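Local coordinates for Swi5-dependent recombination DNA repair protein 1 (Schizosaccharomyces pombe, PDB 3VIQ), which takes part in DNA recombination repair and meiotic chromosome segregation, binding Swi5 and Rhp51 as half of the Swi5-Sfr1 recombination activator, at residues A[58-63]-A[93-98]; A[75-80]-A[87-92]. All blocks are in the same frame, centred on the assembly; numbering follows the deposited sequence.

Interaction 1 (A[58-63]-A[93-98]); sequences VLFKPM and TEFTMS
F60 reaches from the C-terminal part of the long helix 38-68 to F95 and M97, where a loop turns into the short helix 97-103, and the contact is an apolar aromatic and Met-aromatic cluster. The two phenylalanine rings meet rim to rim: their planes are 25° apart, but the centroids are 6.0 Å from each other and neither ring covers the other, so this is not a face stack. The closest rim atoms are F60 CE1 and F95 CD2, at 3.7 Å. One face of the F60 ring carries CA of M97, offset toward the rim, while the F95 carbonyl oxygen lies near the ring plane, 3.5 Å from F60 CZ. M97 has its chain bent at chi2 (54°) and chi3 (85°), which brings its methyl CE back to 3.6 Å from F60 CB; its SD stands obliquely 4.7 Å from the F60 ring centroid. An alanine at F60 keeps CB, and so part of the touch with the M97 methyl, but would probably leave the F95 rim and the backbone at T96 and M97 without the ring they pack against, opening a gap between helix and loop. F100 of helix 97-103 also touches F60, M63 and F95. The extended side chain of M63 crosses that of F95 obliquely, its methyl CE ending 3.7 Å from F95 CZ.

Interaction 2 (A[75-80]-A[87-92]); sequences QSFRIE and QIQEVR
The beta hairpin of strands 73-78 and 88-93 is held here by backbone hydrogen bonds, with F77 and Q89 as its central hydrogen-bonded antiparallel pair. The strand axes come within 4.3 Å, and their directions are 162° apart. F77 N donates to Q89 O at 3.0 Å, and the return bond from Q89 N to F77 O is so short that its exact length is doubtful. Nearer the turn, I79 N bonds to Q87 O at 2.7 Å. Toward the other end, Q75 N makes just a weak bond to V91 O.

The F77 and Q89 side chains leave the same face of the sheet and run side by side. CG of F77 sits between its backbone N and carbonyl carbon (chi1 54°), and the ring lies against the aliphatic part of Q89. Q89 CB stands 3.8 Å from the F77 ring centroid and over the face, a CH-pi contact, and Q89 CG comes 3.5 Å from F77 CZ. Beyond them, I79 crosses Q89 and brings its CD1 to 3.4 Å from Q89 OE1. On the face of S76, R78, I88 and E90, S76 CB packs 3.9 Å from I88 CG2.

No other chain of the assembly touches these two segments, whose centre lies about 28 Å from the centre of the chain, consistent with a hairpin that projects from the complex; the strands lead back to helices 38-68 and 97-103.

In this C-terminal domain of Sfr1, helix 3-35 comes first, then helix 38-68, whose residues 58-63 supply the first half of interaction 1. The chain continues into strand 73-78, turns, and returns along strand 88-93; interaction 2 closes this short loop, with six residues between its segments. Residues 93-98 then meet helix 38-68 and close the larger loop of interaction 1, so interaction 2 is nested within it. The centres lie about 23 Å apart, yet the two meet where T93 packs on Q75. Interaction 2 joins the two strands to each other, and interaction 1 brings the start of helix 97-103 back to helix 38-68, which packs on Swi5 through V58 and L59.

Interaction 1 (A[58-63]-A[93-98])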
ATOM      1  N   VAL A  58      23.033  -3.632  -8.954  1.00 58.09           N
ATOM      2  CA  VAL A  58      23.616  -4.270 -10.139  1.00 58.84           C
ATOM      3  C   VAL A  58      23.204  -3.528 -11.426  1.00 57.98           C
ATOM      4  O   VAL A  58      24.037  -3.330 -12.300  1.00 55.73           O
ATOM      5  CB  VAL A  58      23.204  -5.755 -10.274  1.00 59.36           C
ATOM      6  CG1 VAL A  58      23.850  -6.371 -11.504  1.00 59.86           C
ATOM      7  CG2 VAL A  58      23.603  -6.555  -9.013  1.00 61.17           C
ATOM      8  N   LEU A  59      21.928  -3.132 -11.542  1.00 56.57           N
ATOM      9  CA  LEU A  59      21.443  -2.478 -12.773  1.00 57.19           C
ATOM     10  C   LEU A  59      21.863  -1.003 -12.882  1.00 57.24           C
ATOM     11  O   LEU A  59      22.272  -0.532 -13.970  1.00 54.77           O
ATOM     12  CB  LEU A  59      19.927  -2.563 -12.888  1.00 56.91           C
ATOM     13  CG  LEU A  59      19.387  -3.957 -13.145  1.00 56.35           C
ATOM     14  CD1 LEU A  59      17.950  -4.063 -12.587  1.00 53.80           C
ATOM     15  CD2 LEU A  59      19.463  -4.294 -14.614  1.00 54.79           C
ATOM     16  N   PHE A  60      21.771  -0.302 -11.749  1.00 57.85           N
ATOM     17  CA  PHE A  60      22.061   1.143 -11.673  1.00 59.62           C
ATOM     18  C   PHE A  60      23.449   1.470 -12.170  1.00 59.78           C
ATOM     19  O   PHE A  60      23.596   2.363 -12.987  1.00 58.96           O
ATOM     20  CB  PHE A  60      21.898   1.692 -10.238  1.00 59.73           C
ATOM     21  CG  PHE A  60      22.437   3.100 -10.042  1.00 59.44           C
ATOM     22  CD1 PHE A  60      21.813   4.182 -10.646  1.00 59.19           C
ATOM     23  CD2 PHE A  60      23.562   3.327  -9.234  1.00 61.29           C
ATOM     24  CE1 PHE A  60      22.305   5.493 -10.463  1.00 61.26           C
ATOM     25  CE2 PHE A  60      24.087   4.621  -9.040  1.00 61.48           C
ATOM     26  CZ  PHE A  60      23.473   5.712  -9.658  1.00 62.02           C
ATOM     27  N   LYS A  61      24.458   0.761 -11.673  1.00 61.67           N
ATOM     28  CA  LYS A  61      25.848   1.222 -11.841  1.00 64.37           C
ATOM     29  C   LYS A  61      26.284   1.394 -13.314  1.00 64.11           C
ATOM     30  O   LYS A  61      26.771   2.484 -13.686  1.00 63.44           O
ATOM     31  CB  LYS A  61      26.858   0.357 -11.056  1.00 66.44           C
ATOM     32  CG  LYS A  61      28.205   1.067 -10.864  1.00 69.31           C
ATOM     33  CD  LYS A  61      29.240   0.225 -10.133  1.00 70.85           C
ATOM     34  CE  LYS A  61      29.888  -0.803 -11.047  1.00 71.73           C
ATOM     35  NZ  LYS A  61      31.365  -0.756 -10.916  1.00 73.75           N
ATOM     36  N   PRO A  62      26.113   0.338 -14.147  1.00 64.04           N
ATOM     37  CA  PRO A  62      26.419   0.531 -15.572  1.00 63.93           C
ATOM     38  C   PRO A  62      25.389   1.430 -16.302  1.00 63.76           C
ATOM     39  O   PRO A  62      25.760   2.139 -17.236  1.00 65.43           O
ATOM     40  CB  PRO A  62      26.476  -0.898 -16.137  1.00 64.31           C
ATOM     41  CG  PRO A  62      25.618  -1.731 -15.187  1.00 64.27           C
ATOM     42  CD  PRO A  62      25.720  -1.059 -13.833  1.00 64.04           C
ATOM     43  N   MET A  63      24.135   1.443 -15.873  1.00 60.88           N
ATOM     44  CA  MET A  63      23.174   2.435 -16.410  1.00 62.69           C
ATOM     45  C   MET A  63      23.644   3.893 -16.199  1.00 63.07           C
ATOM     46  O   MET A  63      23.633   4.678 -17.142  1.00 61.91           O
ATOM     47  CB  MET A  63      21.766   2.232 -15.815  1.00 61.08           C
ATOM     48  CG  MET A  63      20.721   3.164 -16.393  1.00 62.38           C
ATOM     49  SD  MET A  63      19.032   2.851 -15.797  1.00 61.75           S
ATOM     50  CE  MET A  63      18.101   3.996 -16.851  1.00 62.17           C
ATOM     51  N   THR A  93      23.277  17.051 -15.304  1.00 77.70           N
ATOM     52  CA  THR A  93      23.582  16.522 -13.952  1.00 77.88           C
ATOM     53  C   THR A  93      23.664  15.009 -14.020  1.00 76.71           C
ATOM     54  O   THR A  93      23.192  14.390 -14.989  1.00 78.19           O
ATOM     55  CB  THR A  93      22.505  16.892 -12.904  1.00 78.00           C
ATOM     56  OG1 THR A  93      22.411  18.310 -12.804  1.00 80.36           O
ATOM     57  CG2 THR A  93      22.849  16.351 -11.533  1.00 77.84           C
ATOM     58  N   GLU A  94      24.268  14.415 -12.997  1.00 75.11           N
ATOM     59  CA  GLU A  94      24.450  12.969 -12.963  1.00 76.02           C
ATOM     60  C   GLU A  94      23.148  12.209 -12.651  1.00 71.31           C
ATOM     61  O   GLU A  94      22.253  12.699 -11.945  1.00 67.89           O
ATOM     62  CB  GLU A  94      25.551  12.571 -11.967  1.00 80.56           C
ATOM     63  CG  GLU A  94      25.310  13.043 -10.526  1.00 83.61           C
ATOM     64  CD  GLU A  94      26.130  12.274  -9.492  1.00 87.61           C
ATOM     65  OE1 GLU A  94      27.222  11.773  -9.834  1.00 88.55           O
ATOM     66  OE2 GLU A  94      25.676  12.181  -8.329  1.00 91.47           O
ATOM     67  N   PHE A  95      23.078  11.007 -13.209  1.00 67.17           N
ATOM     68  CA  PHE A  95      22.019  10.066 -12.937  1.00 66.31           C
ATOM     69  C   PHE A  95      22.189   9.482 -11.529  1.00 65.64           C
ATOM     70  O   PHE A  95      23.208   8.870 -11.219  1.00 66.00           O
ATOM     71  CB  PHE A  95      22.077   8.956 -13.973  1.00 64.22           C
ATOM     72  CG  PHE A  95      20.900   8.071 -13.977  1.00 61.75           C
ATOM     73  CD1 PHE A  95      19.655   8.560 -14.355  1.00 61.06           C
ATOM     74  CD2 PHE A  95      21.033   6.723 -13.674  1.00 60.91           C
ATOM     75  CE1 PHE A  95      18.559   7.727 -14.406  1.00 59.89           C
ATOM     76  CE2 PHE A  95      19.944   5.884 -13.708  1.00 59.87           C
ATOM     77  CZ  PHE A  95      18.693   6.386 -14.076  1.00 59.39           C
ATOM     78  N   THR A  96      21.194   9.697 -10.677  1.00 64.12           N
ATOM     79  CA  THR A  96      21.254   9.247  -9.291  1.00 62.44           C
ATOM     80  C   THR A  96      20.413   7.961  -9.102  1.00 59.81           C
ATOM     81  O   THR A  96      19.610   7.585  -9.972  1.00 57.53           O
ATOM     82  CB  THR A  96      20.773  10.359  -8.343  1.00 62.32           C
ATOM     83  OG1 THR A  96      19.402  10.661  -8.625  1.00 60.82           O
ATOM     84  CG2 THR A  96      21.621  11.646  -8.509  1.00 61.28           C
ATOM     85  N   MET A  97      20.627   7.285  -7.979  1.00 58.92           N
ATOM     86  CA  MET A  97      19.851   6.085  -7.647  1.00 60.34           C
ATOM     87  C   MET A  97      18.373   6.441  -7.576  1.00 59.53           C
ATOM     88  O   MET A  97      17.530   5.633  -7.932  1.00 59.57           O
ATOM     89  CB  MET A  97      20.315   5.438  -6.326  1.00 59.82           C
ATOM     90  CG  MET A  97      19.515   4.166  -5.896  1.00 59.82           C
ATOM     91  SD  MET A  97      19.413   2.827  -7.128  1.00 59.62           S
ATOM     92  CE  MET A  97      20.950   1.970  -6.815  1.00 60.88           C
ATOM     93  N   SER A  98      18.072   7.663  -7.147  1.00 60.00           N
ATOM     94  CA  SER A  98      16.696   8.069  -6.907  1.00 61.06           C
ATOM     95  C   SER A  98      15.956   8.298  -8.210  1.00 59.24           C
ATOM     96  O   SER A  98      14.774   8.036  -8.301  1.00 57.12           O
ATOM     97  CB  SER A  98      16.682   9.323  -6.027  1.00 63.39           C
ATOM     98  OG  SER A  98      17.418   9.068  -4.834  1.00 64.96           O
TER

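Interaction 2 (A[75-80]-A[87-92])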
ATOM      1  N   GLN A  75      17.908  18.379 -17.206  1.00 69.48           N
ATOM      2  CA  GLN A  75      16.760  18.958 -16.504  1.00 68.69           C
ATOM      3  C   GLN A  75      16.310  20.187 -17.258  1.00 69.61           C
ATOM      4  O   GLN A  75      17.137  21.044 -17.598  1.00 68.95           O
ATOM      5  CB  GLN A  75      17.141  19.356 -15.082  1.00 70.76           C
ATOM      6  CG  GLN A  75      17.371  18.191 -14.169  1.00 70.35           C
ATOM      7  CD  GLN A  75      17.993  18.562 -12.827  1.00 74.14           C
ATOM      8  OE1 GLN A  75      18.630  19.606 -12.678  1.00 72.25           O
ATOM      9  NE2 GLN A  75      17.840  17.670 -11.848  1.00 74.39           N
ATOM     10  N   SER A  76      15.010  20.289 -17.521  1.00 66.75           N
ATOM     11  CA  SER A  76      14.474  21.348 -18.373  1.00 66.27           C
ATOM     12  C   SER A  76      13.263  22.073 -17.758  1.00 65.23           C
ATOM     13  O   SER A  76      12.421  21.445 -17.129  1.00 69.31           O
ATOM     14  CB  SER A  76      14.072  20.759 -19.728  1.00 68.19           C
ATOM     15  OG  SER A  76      15.193  20.559 -20.575  1.00 70.92           O
ATOM     16  N   PHE A  77      13.181  23.391 -17.945  1.00 63.92           N
ATOM     17  CA  PHE A  77      11.962  24.154 -17.653  1.00 61.88           C
ATOM     18  C   PHE A  77      11.904  25.386 -18.510  1.00 62.06           C
ATOM     19  O   PHE A  77      12.913  25.833 -19.040  1.00 64.58           O
ATOM     20  CB  PHE A  77      11.849  24.545 -16.175  1.00 62.16           C
ATOM     21  CG  PHE A  77      13.054  25.277 -15.634  1.00 61.52           C
ATOM     22  CD1 PHE A  77      13.116  26.660 -15.651  1.00 61.79           C
ATOM     23  CD2 PHE A  77      14.119  24.583 -15.118  1.00 61.01           C
ATOM     24  CE1 PHE A  77      14.216  27.318 -15.156  1.00 61.28           C
ATOM     25  CE2 PHE A  77      15.233  25.251 -14.641  1.00 61.56           C
ATOM     26  CZ  PHE A  77      15.266  26.612 -14.648  1.00 61.32           C
ATOM     27  N   ARG A  78      10.717  25.954 -18.628  1.00 61.27           N
ATOM     28  CA  ARG A  78      10.521  27.156 -19.418  1.00 62.44           C
ATOM     29  C   ARG A  78      10.787  28.436 -18.602  1.00 63.63           C
ATOM     30  O   ARG A  78      10.429  28.524 -17.444  1.00 66.25           O
ATOM     31  CB  ARG A  78       9.096  27.147 -19.914  1.00 62.54           C
ATOM     32  CG  ARG A  78       8.756  28.171 -20.925  1.00 63.46           C
ATOM     33  CD  ARG A  78       7.250  28.154 -21.164  1.00 65.40           C
ATOM     34  NE  ARG A  78       6.842  29.418 -21.739  1.00 66.83           N
ATOM     35  CZ  ARG A  78       5.656  29.988 -21.571  1.00 69.36           C
ATOM     36  NH1 ARG A  78       4.727  29.403 -20.838  1.00 67.01           N
ATOM     37  NH2 ARG A  78       5.412  31.180 -22.142  1.00 74.56           N
ATOM     38  N   ILE A  79      11.391  29.431 -19.230  1.00 64.03           N
ATOM     39  CA  ILE A  79      11.663  30.702 -18.586  1.00 67.09           C
ATOM     40  C   ILE A  79      10.418  31.619 -18.665  1.00 70.57           C
ATOM     41  O   ILE A  79       9.927  31.935 -19.758  1.00 70.05           O
ATOM     42  CB  ILE A  79      12.877  31.393 -19.237  1.00 65.25           C
ATOM     43  CG1 ILE A  79      14.155  30.552 -19.028  1.00 64.66           C
ATOM     44  CG2 ILE A  79      13.047  32.796 -18.687  1.00 64.31           C
ATOM     45  CD1 ILE A  79      15.377  31.134 -19.751  1.00 64.60           C
ATOM     46  N   GLU A  80       9.931  32.057 -17.504  1.00 73.40           N
ATOM     47  CA  GLU A  80       8.647  32.757 -17.419  1.00 76.07           C
ATOM     48  C   GLU A  80       8.777  34.286 -17.303  1.00 78.28           C
ATOM     49  O   GLU A  80       7.803  34.989 -17.586  1.00 80.07           O
ATOM     50  CB  GLU A  80       7.810  32.211 -16.254  1.00 76.77           C
ATOM     51  CG  GLU A  80       7.941  30.686 -15.993  1.00 79.13           C
ATOM     52  CD  GLU A  80       7.356  29.779 -17.098  1.00 81.99           C
ATOM     53  OE1 GLU A  80       6.696  30.280 -18.047  1.00 75.37           O
ATOM     54  OE2 GLU A  80       7.556  28.537 -16.990  1.00 85.60           O
ATOM     55  N   GLN A  87      11.926  30.824 -23.823  1.00 69.90           N
ATOM     56  CA  GLN A  87      13.000  29.854 -23.917  1.00 70.49           C
ATOM     57  C   GLN A  87      12.865  28.795 -22.833  1.00 69.48           C
ATOM     58  O   GLN A  87      12.223  29.026 -21.804  1.00 67.17           O
ATOM     59  CB  GLN A  87      14.339  30.580 -23.812  1.00 74.23           C
ATOM     60  CG  GLN A  87      15.537  29.682 -23.604  1.00 75.56           C
ATOM     61  CD  GLN A  87      16.834  30.411 -23.801  1.00 75.40           C
ATOM     62  OE1 GLN A  87      16.863  31.525 -24.326  1.00 83.17           O
ATOM     63  NE2 GLN A  87      17.921  29.786 -23.400  1.00 75.55           N
ATOM     64  N   ILE A  88      13.424  27.612 -23.099  1.00 69.48           N
ATOM     65  CA  ILE A  88      13.481  26.513 -22.134  1.00 66.76           C
ATOM     66  C   ILE A  88      14.896  26.545 -21.547  1.00 67.41           C
ATOM     67  O   ILE A  88      15.865  26.747 -22.276  1.00 68.52           O
ATOM     68  CB  ILE A  88      13.210  25.157 -22.826  1.00 69.87           C
ATOM     69  CG1 ILE A  88      11.826  25.174 -23.503  1.00 71.76           C
ATOM     70  CG2 ILE A  88      13.284  23.992 -21.843  1.00 66.11           C
ATOM     71  CD1 ILE A  88      11.803  25.873 -24.870  1.00 71.56           C
ATOM     72  N   GLN A  89      14.999  26.405 -20.236  1.00 64.67           N
ATOM     73  CA  GLN A  89      16.260  26.510 -19.529  1.00 66.23           C
ATOM     74  C   GLN A  89      16.691  25.094 -19.278  1.00 67.22           C
ATOM     75  O   GLN A  89      15.907  24.300 -18.742  1.00 66.77           O
ATOM     76  CB  GLN A  89      16.085  27.248 -18.193  1.00 65.62           C
ATOM     77  CG  GLN A  89      17.360  27.455 -17.384  1.00 67.53           C
ATOM     78  CD  GLN A  89      18.286  28.473 -18.015  1.00 68.47           C
ATOM     79  OE1 GLN A  89      17.967  29.660 -18.107  1.00 72.59           O
ATOM     80  NE2 GLN A  89      19.427  28.014 -18.472  1.00 69.23           N
ATOM     81  N   GLU A  90      17.917  24.775 -19.669  1.00 67.69           N
ATOM     82  CA  GLU A  90      18.437  23.413 -19.563  1.00 70.86           C
ATOM     83  C   GLU A  90      19.656  23.368 -18.630  1.00 74.07           C
ATOM     84  O   GLU A  90      20.185  24.395 -18.196  1.00 77.57           O
ATOM     85  CB  GLU A  90      18.756  22.833 -20.955  1.00 71.08           C
ATOM     86  CG  GLU A  90      17.571  22.123 -21.612  1.00 72.05           C
ATOM     87  CD  GLU A  90      17.671  21.940 -23.144  1.00 75.06           C
ATOM     88  OE1 GLU A  90      18.793  21.993 -23.684  1.00 78.38           O
ATOM     89  OE2 GLU A  90      16.608  21.743 -23.810  1.00 74.91           O
ATOM     90  N   VAL A  91      20.081  22.157 -18.320  1.00 75.22           N
ATOM     91  CA  VAL A  91      21.167  21.924 -17.383  1.00 75.55           C
ATOM     92  C   VAL A  91      21.557  20.478 -17.597  1.00 75.54           C
ATOM     93  O   VAL A  91      20.828  19.735 -18.251  1.00 76.70           O
ATOM     94  CB  VAL A  91      20.689  22.176 -15.919  1.00 76.11           C
ATOM     95  CG1 VAL A  91      21.245  21.137 -14.940  1.00 74.34           C
ATOM     96  CG2 VAL A  91      21.036  23.589 -15.484  1.00 74.04           C
ATOM     97  N   ARG A  92      22.721  20.084 -17.105  1.00 74.50           N
ATOM     98  CA  ARG A  92      23.046  18.680 -17.082  0.50 73.95           C
ATOM     99  C   ARG A  92      23.551  18.302 -15.694  1.00 75.72           C
ATOM    100  O   ARG A  92      24.091  19.138 -14.969  1.00 76.67           O
ATOM    101  CB  ARG A  92      23.979  18.333 -18.239  0.50 72.90           C
ATOM    102  CG  ARG A  92      23.257  18.593 -19.555  0.50 71.49           C
ATOM    103  CD  ARG A  92      23.899  18.031 -20.795  0.50 70.47           C
ATOM    104  NE  ARG A  92      22.838  17.737 -21.749  0.50 68.85           N
ATOM    105  CZ  ARG A  92      23.016  17.226 -22.959  0.50 68.29           C
ATOM    106  NH1 ARG A  92      24.231  16.945 -23.405  0.50 68.22           N
ATOM    107  NH2 ARG A  92      21.957  16.993 -23.724  0.50 66.46           N
TER